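Local coordinates for protein dehydratase, IlvD/Edd family (Caulobacter crescentus, PDB 5OYN) that catalyses the dehydration of D-xylonate to 2-dehydro-3-deoxy-D-arabinonate, and of D-gluconate with similar efficiency, using a [2Fe-2S] cluster and magnesium, at residues G144-T149 against I293-R298; K263-L268 against K587-A592; Q271-A276 against A300-T305. All coordinates share one frame; numbering follows the deposited sequence.

Contact 1: residues G144-T149 against I293-R298; sequences GIMAAT and IVAMAR
Ile145 and Met146 lie on the helix of a beta-alpha-beta crossover, 141-151, which links the neighbouring parallel strands 130-135 and 155-159; here it packs against Ala295 and Met296 of helix 289-299. The two short axes run almost parallel, 6° apart with a closest approach of 9.1 Å, and Met146 faces Met296 at a CA-CA distance of 5.3 Å. Met296 bridges the gap with its thioether. Its chain bends at chi3 (61°), swinging CE against both branches of Ile145, with CE 3.4 Å from CG2 and equally close to CD1. Met146 meets the same methionine nearer its backbone: the two side chains cross at about a right angle, CG of Met146 lying 3.9 Å from CG of Met296, while Met146 SD rests on Ala295 CB. A turn further on, Thr149 OG1 donates to Met146 O within its own helix, at 3.3 Å. Helix 109-125 adds Arg112 and Tyr116 beside Met146, and Phe273 of helix 270-282 lies against Met296. All four touching residues are buried, and what joins the helices is apolar: methyl, methylene and sulfur packing, which relies on complementary shape and the exclusion of water rather than on directional bonds.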
ATOM      1  N   GLY A 144      -7.005  -6.936 -23.381  1.00 51.34           N
ATOM      2  CA  GLY A 144      -8.100  -6.421 -22.573  1.00 52.22           C
ATOM      3  C   GLY A 144      -9.346  -6.151 -23.400  1.00 56.83           C
ATOM      4  O   GLY A 144     -10.438  -6.633 -23.082  1.00 54.06           O
ATOM      5  N   ILE A 145      -9.195  -5.392 -24.486  1.00 58.46           N
ATOM      6  CA  ILE A 145     -10.346  -5.042 -25.314  1.00 57.18           C
ATOM      7  C   ILE A 145     -10.988  -6.287 -25.916  1.00 53.41           C
ATOM      8  O   ILE A 145     -12.217  -6.442 -25.890  1.00 53.74           O
ATOM      9  CB  ILE A 145      -9.933  -4.029 -26.391  1.00 54.55           C
ATOM     10  CG1 ILE A 145      -9.413  -2.767 -25.694  1.00 47.42           C
ATOM     11  CG2 ILE A 145     -11.103  -3.750 -27.311  1.00 45.58           C
ATOM     12  CD1 ILE A 145      -8.947  -1.707 -26.624  1.00 44.22           C
ATOM     13  N   MET A 146     -10.176  -7.206 -26.439  1.00 48.65           N
ATOM     14  CA  MET A 146     -10.715  -8.468 -26.943  1.00 50.68           C
ATOM     15  C   MET A 146     -11.624  -9.140 -25.916  1.00 56.13           C
ATOM     16  O   MET A 146     -12.757  -9.525 -26.223  1.00 59.40           O
ATOM     17  CB  MET A 146      -9.574  -9.402 -27.339  1.00 48.98           C
ATOM     18  CG  MET A 146      -8.931  -9.025 -28.653  1.00 49.54           C
ATOM     19  SD  MET A 146      -7.310  -9.778 -28.896  1.00 61.51           S
ATOM     20  CE  MET A 146      -7.602 -11.473 -28.391  1.00 54.48           C
ATOM     21  N   ALA A 147     -11.155  -9.257 -24.675  1.00 58.61           N
ATOM     22  CA  ALA A 147     -11.925  -9.956 -23.654  1.00 53.39           C
ATOM     23  C   ALA A 147     -13.188  -9.193 -23.290  1.00 54.11           C
ATOM     24  O   ALA A 147     -14.255  -9.794 -23.111  1.00 52.94           O
ATOM     25  CB  ALA A 147     -11.060 -10.184 -22.415  1.00 53.33           C
ATOM     26  N   ALA A 148     -13.092  -7.872 -23.155  1.00 55.97           N
ATOM     27  CA  ALA A 148     -14.278  -7.111 -22.788  1.00 54.29           C
ATOM     28  C   ALA A 148     -15.364  -7.207 -23.857  1.00 59.00           C
ATOM     29  O   ALA A 148     -16.552  -7.196 -23.519  1.00 60.37           O
ATOM     30  CB  ALA A 148     -13.919  -5.648 -22.519  1.00 49.12           C
ATOM     31  N   THR A 149     -14.995  -7.306 -25.146  1.00 56.12           N
ATOM     32  CA  THR A 149     -16.055  -7.315 -26.149  1.00 60.74           C
ATOM     33  C   THR A 149     -16.726  -8.682 -26.239  1.00 61.98           C
ATOM     34  O   THR A 149     -17.953  -8.754 -26.364  1.00 64.97           O
ATOM     35  CB  THR A 149     -15.544  -6.879 -27.528  1.00 62.68           C
ATOM     36  OG1 THR A 149     -14.887  -7.969 -28.170  1.00 70.96           O
ATOM     37  CG2 THR A 149     -14.594  -5.729 -27.425  1.00 58.30           C
ATOM     38  N   ILE A 293      -5.231  -4.924 -34.391  1.00 53.98           N
ATOM     39  CA  ILE A 293      -6.478  -4.283 -34.793  1.00 56.88           C
ATOM     40  C   ILE A 293      -7.411  -5.300 -35.440  1.00 57.86           C
ATOM     41  O   ILE A 293      -8.627  -5.271 -35.218  1.00 59.63           O
ATOM     42  CB  ILE A 293      -6.200  -3.081 -35.708  1.00 52.94           C
ATOM     43  CG1 ILE A 293      -5.609  -1.938 -34.877  1.00 49.27           C
ATOM     44  CG2 ILE A 293      -7.477  -2.629 -36.375  1.00 54.94           C
ATOM     45  CD1 ILE A 293      -5.206  -0.732 -35.680  1.00 45.15           C
ATOM     46  N   VAL A 294      -6.859  -6.247 -36.204  1.00 55.49           N
ATOM     47  CA  VAL A 294      -7.698  -7.273 -36.815  1.00 59.90           C
ATOM     48  C   VAL A 294      -8.288  -8.171 -35.741  1.00 59.61           C
ATOM     49  O   VAL A 294      -9.505  -8.396 -35.701  1.00 64.02           O
ATOM     50  CB  VAL A 294      -6.908  -8.084 -37.863  1.00 62.91           C
ATOM     51  CG1 VAL A 294      -7.639  -9.374 -38.194  1.00 61.55           C
ATOM     52  CG2 VAL A 294      -6.704  -7.271 -39.133  1.00 51.36           C
ATOM     53  N   ALA A 295      -7.432  -8.682 -34.849  1.00 62.67           N
ATOM     54  CA  ALA A 295      -7.875  -9.505 -33.722  1.00 65.03           C
ATOM     55  C   ALA A 295      -9.041  -8.866 -32.969  1.00 59.46           C
ATOM     56  O   ALA A 295     -10.037  -9.529 -32.665  1.00 63.90           O
ATOM     57  CB  ALA A 295      -6.704  -9.755 -32.767  1.00 60.58           C
ATOM     58  N   MET A 296      -8.936  -7.577 -32.659  1.00 57.21           N
ATOM     59  CA  MET A 296     -10.021  -6.923 -31.939  1.00 64.13           C
ATOM     60  C   MET A 296     -11.270  -6.809 -32.806  1.00 66.66           C
ATOM     61  O   MET A 296     -12.388  -7.040 -32.325  1.00 64.81           O
ATOM     62  CB  MET A 296      -9.565  -5.550 -31.450  1.00 62.05           C
ATOM     63  CG  MET A 296      -8.345  -5.623 -30.548  1.00 61.42           C
ATOM     64  SD  MET A 296      -7.470  -4.054 -30.439  1.00 70.27           S
ATOM     65  CE  MET A 296      -8.791  -3.104 -29.754  1.00 52.45           C
ATOM     66  N   ALA A 297     -11.091  -6.460 -34.088  1.00 69.98           N
ATOM     67  CA  ALA A 297     -12.202  -6.391 -35.038  1.00 63.36           C
ATOM     68  C   ALA A 297     -12.958  -7.708 -35.087  1.00 62.09           C
ATOM     69  O   ALA A 297     -14.169  -7.757 -34.838  1.00 61.06           O
ATOM     70  CB  ALA A 297     -11.679  -6.020 -36.424  1.00 61.53           C
ATOM     71  N   ARG A 298     -12.240  -8.792 -35.385  1.00 58.63           N
ATOM     72  CA  ARG A 298     -12.861 -10.108 -35.445  1.00 62.00           C
ATOM     73  C   ARG A 298     -13.660 -10.410 -34.185  1.00 64.61           C
ATOM     74  O   ARG A 298     -14.830 -10.800 -34.264  1.00 70.86           O
ATOM     75  CB  ARG A 298     -11.795 -11.171 -35.681  1.00 63.46           C
ATOM     76  CG  ARG A 298     -11.133 -11.048 -37.031  1.00 62.28           C
ATOM     77  CD  ARG A 298     -10.479 -12.356 -37.431  1.00 70.26           C
ATOM     78  NE  ARG A 298     -11.463 -13.422 -37.593  1.00 71.86           N
ATOM     79  CZ  ARG A 298     -11.156 -14.710 -37.715  1.00 75.46           C
ATOM     80  NH1 ARG A 298      -9.883 -15.103 -37.694  1.00 72.41           N
ATOM     81  NH2 ARG A 298     -12.125 -15.606 -37.857  1.00 74.91           N
TER

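Contact 2: residues K263-L268 against K587-A592; sequences KPLDIL and KYQDLA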
ATOM      1  N   LYS A 263     -22.090  -0.621 -24.235  1.00 61.59           N
ATOM      2  CA  LYS A 263     -21.238  -1.795 -24.380  1.00 63.74           C
ATOM      3  C   LYS A 263     -20.179  -1.604 -25.469  1.00 66.51           C
ATOM      4  O   LYS A 263     -20.286  -0.704 -26.313  1.00 64.64           O
ATOM      5  CB  LYS A 263     -22.092  -3.019 -24.712  1.00 68.29           C
ATOM      6  CG  LYS A 263     -23.029  -3.461 -23.595  1.00 64.57           C
ATOM      7  CD  LYS A 263     -23.939  -4.586 -24.078  1.00 75.81           C
ATOM      8  CE  LYS A 263     -24.957  -4.963 -23.032  1.00 71.13           C
ATOM      9  NZ  LYS A 263     -25.292  -3.755 -22.226  1.00 73.15           N
ATOM     10  N   PRO A 264     -19.124  -2.431 -25.460  1.00 64.37           N
ATOM     11  CA  PRO A 264     -18.151  -2.385 -26.568  1.00 65.02           C
ATOM     12  C   PRO A 264     -18.776  -2.563 -27.945  1.00 67.12           C
ATOM     13  O   PRO A 264     -18.442  -1.816 -28.877  1.00 66.67           O
ATOM     14  CB  PRO A 264     -17.186  -3.535 -26.232  1.00 59.61           C
ATOM     15  CG  PRO A 264     -17.298  -3.736 -24.782  1.00 62.41           C
ATOM     16  CD  PRO A 264     -18.663  -3.280 -24.350  1.00 61.16           C
ATOM     17  N   LEU A 265     -19.670  -3.545 -28.106  1.00 68.60           N
ATOM     18  CA  LEU A 265     -20.276  -3.801 -29.412  1.00 67.10           C
ATOM     19  C   LEU A 265     -21.051  -2.596 -29.945  1.00 64.33           C
ATOM     20  O   LEU A 265     -21.371  -2.561 -31.136  1.00 73.43           O
ATOM     21  CB  LEU A 265     -21.186  -5.036 -29.338  1.00 60.55           C
ATOM     22  CG  LEU A 265     -20.451  -6.386 -29.338  1.00 63.81           C
ATOM     23  CD1 LEU A 265     -21.384  -7.558 -29.126  1.00 61.85           C
ATOM     24  CD2 LEU A 265     -19.631  -6.593 -30.612  1.00 60.78           C
ATOM     25  N   ASP A 266     -21.352  -1.606 -29.101  1.00 61.94           N
ATOM     26  CA  ASP A 266     -21.934  -0.362 -29.584  1.00 60.78           C
ATOM     27  C   ASP A 266     -20.874   0.592 -30.111  1.00 68.19           C
ATOM     28  O   ASP A 266     -21.180   1.456 -30.943  1.00 69.61           O
ATOM     29  CB  ASP A 266     -22.726   0.328 -28.470  1.00 63.08           C
ATOM     30  CG  ASP A 266     -23.761  -0.579 -27.836  1.00 72.10           C
ATOM     31  OD1 ASP A 266     -24.113  -1.613 -28.453  1.00 74.75           O
ATOM     32  OD2 ASP A 266     -24.224  -0.257 -26.717  1.00 74.33           O
ATOM     33  N   ILE A 267     -19.639   0.464 -29.632  1.00 67.19           N
ATOM     34  CA  ILE A 267     -18.580   1.400 -29.995  1.00 67.35           C
ATOM     35  C   ILE A 267     -17.764   0.888 -31.172  1.00 65.58           C
ATOM     36  O   ILE A 267     -17.433   1.649 -32.086  1.00 61.26           O
ATOM     37  CB  ILE A 267     -17.685   1.666 -28.770  1.00 66.73           C
ATOM     38  CG1 ILE A 267     -18.535   2.108 -27.576  1.00 69.60           C
ATOM     39  CG2 ILE A 267     -16.626   2.707 -29.106  1.00 65.41           C
ATOM     40  CD1 ILE A 267     -18.747   3.615 -27.502  1.00 73.29           C
ATOM     41  N   LEU A 268     -17.454  -0.408 -31.162  1.00 67.14           N
ATOM     42  CA  LEU A 268     -16.499  -1.003 -32.095  1.00 67.86           C
ATOM     43  C   LEU A 268     -17.227  -1.440 -33.363  1.00 70.41           C
ATOM     44  O   LEU A 268     -17.430  -2.627 -33.649  1.00 70.52           O
ATOM     45  CB  LEU A 268     -15.764  -2.156 -31.425  1.00 71.17           C
ATOM     46  CG  LEU A 268     -15.117  -1.711 -30.111  1.00 68.48           C
ATOM     47  CD1 LEU A 268     -14.701  -2.887 -29.279  1.00 61.07           C
ATOM     48  CD2 LEU A 268     -13.921  -0.810 -30.402  1.00 68.99           C
ATOM     49  N   LYS A 587     -16.058 -17.086 -32.652  1.00 77.85           N
ATOM     50  CA  LYS A 587     -17.453 -17.510 -32.641  1.00 71.98           C
ATOM     51  C   LYS A 587     -18.240 -16.932 -31.453  1.00 73.40           C
ATOM     52  O   LYS A 587     -19.374 -16.473 -31.632  1.00 70.13           O
ATOM     53  CB  LYS A 587     -17.465 -19.042 -32.654  1.00 73.27           C
ATOM     54  CG  LYS A 587     -18.777 -19.726 -32.391  1.00 78.09           C
ATOM     55  CD  LYS A 587     -18.513 -21.140 -31.863  1.00 73.37           C
ATOM     56  CE  LYS A 587     -17.209 -21.732 -32.395  1.00 74.28           C
ATOM     57  NZ  LYS A 587     -16.642 -22.748 -31.458  1.00 72.36           N
ATOM     58  N   TYR A 588     -17.656 -16.918 -30.240  1.00 75.08           N
ATOM     59  CA  TYR A 588     -18.392 -16.519 -29.025  1.00 70.61           C
ATOM     60  C   TYR A 588     -18.588 -15.005 -28.949  1.00 69.18           C
ATOM     61  O   TYR A 588     -17.613 -14.246 -28.927  1.00 73.44           O
ATOM     62  CB  TYR A 588     -17.662 -17.013 -27.774  1.00 67.20           C
ATOM     63  CG  TYR A 588     -17.546 -18.511 -27.735  1.00 67.53           C
ATOM     64  CD1 TYR A 588     -16.464 -19.146 -28.328  1.00 67.45           C
ATOM     65  CD2 TYR A 588     -18.535 -19.298 -27.135  1.00 65.41           C
ATOM     66  CE1 TYR A 588     -16.352 -20.522 -28.325  1.00 69.98           C
ATOM     67  CE2 TYR A 588     -18.434 -20.686 -27.129  1.00 65.69           C
ATOM     68  CZ  TYR A 588     -17.339 -21.288 -27.732  1.00 67.34           C
ATOM     69  OH  TYR A 588     -17.214 -22.654 -27.732  1.00 66.67           O
ATOM     70  N   GLN A 589     -19.845 -14.563 -28.861  1.00 65.72           N
ATOM     71  CA  GLN A 589     -20.152 -13.139 -28.896  1.00 64.74           C
ATOM     72  C   GLN A 589     -21.220 -12.799 -27.872  1.00 69.83           C
ATOM     73  O   GLN A 589     -22.108 -13.608 -27.588  1.00 73.44           O
ATOM     74  CB  GLN A 589     -20.639 -12.683 -30.275  1.00 63.64           C
ATOM     75  CG  GLN A 589     -19.701 -13.027 -31.407  1.00 69.15           C
ATOM     76  CD  GLN A 589     -18.720 -11.917 -31.715  1.00 72.83           C
ATOM     77  OE1 GLN A 589     -19.008 -10.735 -31.499  1.00 69.75           O
ATOM     78  NE2 GLN A 589     -17.546 -12.292 -32.230  1.00 71.58           N
ATOM     79  N   ASP A 590     -21.119 -11.584 -27.331  1.00 70.46           N
ATOM     80  CA  ASP A 590     -22.101 -11.026 -26.398  1.00 71.76           C
ATOM     81  C   ASP A 590     -22.477 -12.019 -25.289  1.00 73.50           C
ATOM     82  O   ASP A 590     -23.650 -12.217 -24.967  1.00 72.66           O
ATOM     83  CB  ASP A 590     -23.340 -10.549 -27.166  1.00 68.24           C
ATOM     84  CG  ASP A 590     -24.300  -9.750 -26.296  1.00 76.66           C
ATOM     85  OD1 ASP A 590     -23.858  -9.227 -25.251  1.00 81.40           O
ATOM     86  OD2 ASP A 590     -25.499  -9.650 -26.649  1.00 79.66           O
ATOM     87  N   LEU A 591     -21.457 -12.638 -24.678  1.00 72.64           N
ATOM     88  CA  LEU A 591     -21.713 -13.674 -23.678  1.00 69.54           C
ATOM     89  C   LEU A 591     -22.476 -13.160 -22.458  1.00 71.30           C
ATOM     90  O   LEU A 591     -23.094 -13.965 -21.754  1.00 73.89           O
ATOM     91  CB  LEU A 591     -20.411 -14.327 -23.210  1.00 63.97           C
ATOM     92  CG  LEU A 591     -19.392 -14.802 -24.238  1.00 65.29           C
ATOM     93  CD1 LEU A 591     -18.382 -15.744 -23.589  1.00 63.21           C
ATOM     94  CD2 LEU A 591     -20.079 -15.482 -25.405  1.00 66.98           C
ATOM     95  N   ALA A 592     -22.459 -11.852 -22.191  1.00 69.65           N
ATOM     96  CA  ALA A 592     -23.182 -11.334 -21.029  1.00 77.55           C
ATOM     97  C   ALA A 592     -24.686 -11.326 -21.227  1.00 80.30           C
ATOM     98  O   ALA A 592     -25.417 -10.953 -20.304  1.00 81.67           O
ATOM     99  CB  ALA A 592     -22.715  -9.918 -20.688  1.00 70.92           C
TER
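The amide of Gln589 is the flat group turned toward Leu265, whose CD2 lies almost straight beyond OE1 at 4.3 Å; next to it, the carboxylate of Asp590 stands off, and Leu265 CD1 touches that residue at CB instead, 4.1 Å away. Within the second segment, Lys587 CD lies over one face of the Tyr588 ring, toward its rim. The contact joins the short, weakly bonded helix 264-267 to the loop that follows helix 583-586, and it lies at the surface. In that loop Asp590 takes left-handed helical backbone angles. The other end of the Gln589 amide is tied back, NE2 bonding to Val586 O. Asn152 stitches the two segments from outside, accepting from Leu265 N through OD1 and donating to Asp590 OD1 through ND2. At the start of the loop, Lys587 forms a salt bridge with Glu567 of a second subunit, so the loop also reaches the tetramer interface. The little helix has its own fastenings: Pro264 O takes both Ile267 N and Leu268 N, and Lys263 N donates to Asp266 OD2 at 3.3 Å, approaching from above the carboxylate plane with an N-H...O angle of 153°.

Contact 3: residues Q271-A276 against A300-T305; sequences QAFENA and AGVEIT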
ATOM      1  N   GLN A 271     -16.517   1.439 -38.735  1.00 58.84           N
ATOM      2  CA  GLN A 271     -16.054   2.810 -38.921  1.00 62.90           C
ATOM      3  C   GLN A 271     -15.022   3.179 -37.870  1.00 66.63           C
ATOM      4  O   GLN A 271     -14.034   3.867 -38.168  1.00 61.39           O
ATOM      5  CB  GLN A 271     -17.221   3.792 -38.857  1.00 67.67           C
ATOM      6  CG  GLN A 271     -18.458   3.407 -39.630  1.00 73.29           C
ATOM      7  CD  GLN A 271     -19.181   4.635 -40.136  1.00 78.28           C
ATOM      8  OE1 GLN A 271     -19.715   5.428 -39.352  1.00 77.87           O
ATOM      9  NE2 GLN A 271     -19.180   4.818 -41.453  1.00 84.16           N
ATOM     10  N   ALA A 272     -15.251   2.742 -36.623  1.00 65.46           N
ATOM     11  CA  ALA A 272     -14.312   3.018 -35.544  1.00 59.31           C
ATOM     12  C   ALA A 272     -12.962   2.387 -35.829  1.00 55.82           C
ATOM     13  O   ALA A 272     -11.922   3.026 -35.642  1.00 57.31           O
ATOM     14  CB  ALA A 272     -14.867   2.514 -34.215  1.00 59.43           C
ATOM     15  N   PHE A 273     -12.954   1.139 -36.296  1.00 52.41           N
ATOM     16  CA  PHE A 273     -11.685   0.517 -36.651  1.00 55.61           C
ATOM     17  C   PHE A 273     -10.999   1.251 -37.796  1.00 58.37           C
ATOM     18  O   PHE A 273      -9.768   1.322 -37.832  1.00 61.81           O
ATOM     19  CB  PHE A 273     -11.900  -0.954 -36.999  1.00 55.57           C
ATOM     20  CG  PHE A 273     -12.150  -1.839 -35.797  1.00 63.48           C
ATOM     21  CD1 PHE A 273     -11.091  -2.334 -35.044  1.00 61.69           C
ATOM     22  CD2 PHE A 273     -13.445  -2.184 -35.424  1.00 63.83           C
ATOM     23  CE1 PHE A 273     -11.320  -3.150 -33.941  1.00 64.14           C
ATOM     24  CE2 PHE A 273     -13.686  -3.006 -34.320  1.00 64.28           C
ATOM     25  CZ  PHE A 273     -12.624  -3.481 -33.576  1.00 66.55           C
ATOM     26  N   GLU A 274     -11.764   1.816 -38.732  1.00 61.44           N
ATOM     27  CA  GLU A 274     -11.139   2.567 -39.816  1.00 61.81           C
ATOM     28  C   GLU A 274     -10.497   3.852 -39.299  1.00 61.73           C
ATOM     29  O   GLU A 274      -9.481   4.302 -39.849  1.00 58.96           O
ATOM     30  CB  GLU A 274     -12.165   2.884 -40.914  1.00 62.74           C
ATOM     31  CG  GLU A 274     -12.693   1.666 -41.684  1.00 68.96           C
ATOM     32  CD  GLU A 274     -13.621   2.036 -42.858  1.00 76.07           C
ATOM     33  OE1 GLU A 274     -14.591   2.787 -42.620  1.00 74.84           O
ATOM     34  OE2 GLU A 274     -13.379   1.579 -44.011  1.00 69.36           O
ATOM     35  N   ASN A 275     -11.072   4.453 -38.251  1.00 60.71           N
ATOM     36  CA  ASN A 275     -10.441   5.608 -37.609  1.00 62.35           C
ATOM     37  C   ASN A 275      -9.100   5.229 -36.991  1.00 53.96           C
ATOM     38  O   ASN A 275      -8.098   5.942 -37.151  1.00 47.43           O
ATOM     39  CB  ASN A 275     -11.375   6.188 -36.549  1.00 58.76           C
ATOM     40  CG  ASN A 275     -12.492   6.997 -37.160  1.00 63.76           C
ATOM     41  OD1 ASN A 275     -12.493   7.244 -38.365  1.00 68.63           O
ATOM     42  ND2 ASN A 275     -13.450   7.415 -36.342  1.00 64.60           N
ATOM     43  N   ALA A 276      -9.067   4.099 -36.287  1.00 52.24           N
ATOM     44  CA  ALA A 276      -7.822   3.634 -35.690  1.00 55.41           C
ATOM     45  C   ALA A 276      -6.763   3.409 -36.760  1.00 53.07           C
ATOM     46  O   ALA A 276      -5.634   3.908 -36.647  1.00 52.69           O
ATOM     47  CB  ALA A 276      -8.072   2.359 -34.881  1.00 48.71           C
ATOM     48  N   ALA A 300     -15.088  -8.507 -32.230  1.00 57.53           N
ATOM     49  CA  ALA A 300     -16.317  -7.731 -32.246  1.00 63.37           C
ATOM     50  C   ALA A 300     -17.135  -7.968 -33.523  1.00 72.78           C
ATOM     51  O   ALA A 300     -18.005  -7.153 -33.863  1.00 72.13           O
ATOM     52  CB  ALA A 300     -15.998  -6.248 -32.070  1.00 63.50           C
ATOM     53  N   GLY A 301     -16.876  -9.068 -34.228  1.00 66.13           N
ATOM     54  CA  GLY A 301     -17.660  -9.415 -35.403  1.00 67.73           C
ATOM     55  C   GLY A 301     -17.556  -8.418 -36.538  1.00 70.03           C
ATOM     56  O   GLY A 301     -18.557  -8.132 -37.206  1.00 66.79           O
ATOM     57  N   VAL A 302     -16.367  -7.865 -36.754  1.00 69.83           N
ATOM     58  CA  VAL A 302     -16.089  -6.949 -37.851  1.00 62.28           C
ATOM     59  C   VAL A 302     -14.937  -7.538 -38.640  1.00 70.30           C
ATOM     60  O   VAL A 302     -14.022  -8.140 -38.064  1.00 67.21           O
ATOM     61  CB  VAL A 302     -15.748  -5.527 -37.361  1.00 60.02           C
ATOM     62  CG1 VAL A 302     -15.331  -4.641 -38.521  1.00 62.32           C
ATOM     63  CG2 VAL A 302     -16.927  -4.925 -36.639  1.00 63.18           C
ATOM     64  N   GLU A 303     -14.995  -7.387 -39.961  1.00 79.17           N
ATOM     65  CA  GLU A 303     -14.028  -7.984 -40.868  1.00 72.09           C
ATOM     66  C   GLU A 303     -13.141  -6.871 -41.404  1.00 73.70           C
ATOM     67  O   GLU A 303     -13.635  -5.917 -42.018  1.00 74.71           O
ATOM     68  CB  GLU A 303     -14.744  -8.735 -41.994  1.00 73.47           C
ATOM     69  CG  GLU A 303     -13.835  -9.467 -42.992  1.00 80.99           C
ATOM     70  CD  GLU A 303     -14.455  -9.569 -44.391  1.00 86.03           C
ATOM     71  OE1 GLU A 303     -13.835 -10.200 -45.278  1.00 87.20           O
ATOM     72  OE2 GLU A 303     -15.564  -9.022 -44.606  1.00 81.72           O
ATOM     73  N   ILE A 304     -11.839  -6.971 -41.149  1.00 73.25           N
ATOM     74  CA  ILE A 304     -10.884  -6.000 -41.666  1.00 73.96           C
ATOM     75  C   ILE A 304      -9.958  -6.715 -42.625  1.00 71.47           C
ATOM     76  O   ILE A 304      -9.260  -7.663 -42.241  1.00 67.29           O
ATOM     77  CB  ILE A 304     -10.098  -5.296 -40.558  1.00 68.02           C
ATOM     78  CG1 ILE A 304     -11.070  -4.488 -39.708  1.00 69.99           C
ATOM     79  CG2 ILE A 304      -9.052  -4.383 -41.178  1.00 65.00           C
ATOM     80  CD1 ILE A 304     -10.452  -3.302 -39.069  1.00 70.24           C
ATOM     81  N   THR A 305      -9.941  -6.238 -43.863  1.00 72.92           N
ATOM     82  CA  THR A 305      -9.338  -6.903 -45.002  1.00 70.14           C
ATOM     83  C   THR A 305      -8.123  -6.121 -45.467  1.00 67.41           C
ATOM     84  O   THR A 305      -7.937  -4.949 -45.121  1.00 64.54           O
ATOM     85  CB  THR A 305     -10.363  -7.030 -46.140  1.00 67.45           C
ATOM     86  OG1 THR A 305     -10.807  -5.722 -46.532  1.00 66.66           O
ATOM     87  CG2 THR A 305     -11.567  -7.822 -45.683  1.00 57.69           C
TER
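Val302, whose side chain packs on Phe273, directs its backbone N to Ala297 O in a probable hydrogen bond that belongs to the Schellman motif closing helix 289-299. Gly301 N turns back to Arg298 O in the same motif, and Gly301, at positive phi (63°), is its C-prime residue. Beyond that turn the chain runs out extended, so that Val302 and Ile304 both send their CB toward helix 270-282 while the intervening Glu303 is solvent-exposed. Phe273 is the one residue of 271-276 that meets them. The closer partner is Ile304, whose CD1 comes to 3.4 Å from Phe273 CB and 4.0 Å from CG, reaching the root of the side chain rather than the far end of the ring. The two side chains cross at about a right angle. Ile304 arrives there because CG1 stands beside its own backbone N (chi1 -64°), with CD1 carried onward from it. Val302 CG1 is a looser neighbour, 4.4 Å from Phe273 CD2, and both branched side chains approach the ring obliquely. Helix 289-299 adds Ile293 and Ala297 against the same phenylalanine. Among the polar groups, Lys270 NZ donates to Glu303 O, and Glu274 OE1 bonds to His352. The whole is a helix-capping arrangement: a Schellman turn ends helix 289-299 and hands the chain to an extended segment that packs on helix 270-282, the helix before it in the chain, through a single buried phenylalanine.

In the fold
The three contacts touch one another in pairs, each sharing neighbours with the next. Contacts 1 and 2 have centres about 9 Å apart and meet where Thr149 CG2 lies 3.4 Å from Leu268 CD1. Contacts 1 and 3, with centres about 10 Å apart, are coupled by the ring of Phe273, which reaches helix 289-299 between Ile293 and Ala297. Contacts 2 and 3, with centres about 14 Å apart, join through Leu268 CB, 3.7 Å from Phe273 CE2; along the chain, contact 3 is nested within the loop that contact 2 closes. Contact 1 lies nearest the active site, about 11 Å separating the side chains of Met296 and the magnesium ligand Asp138, whereas contacts 2 and 3 lie away from the metal sites.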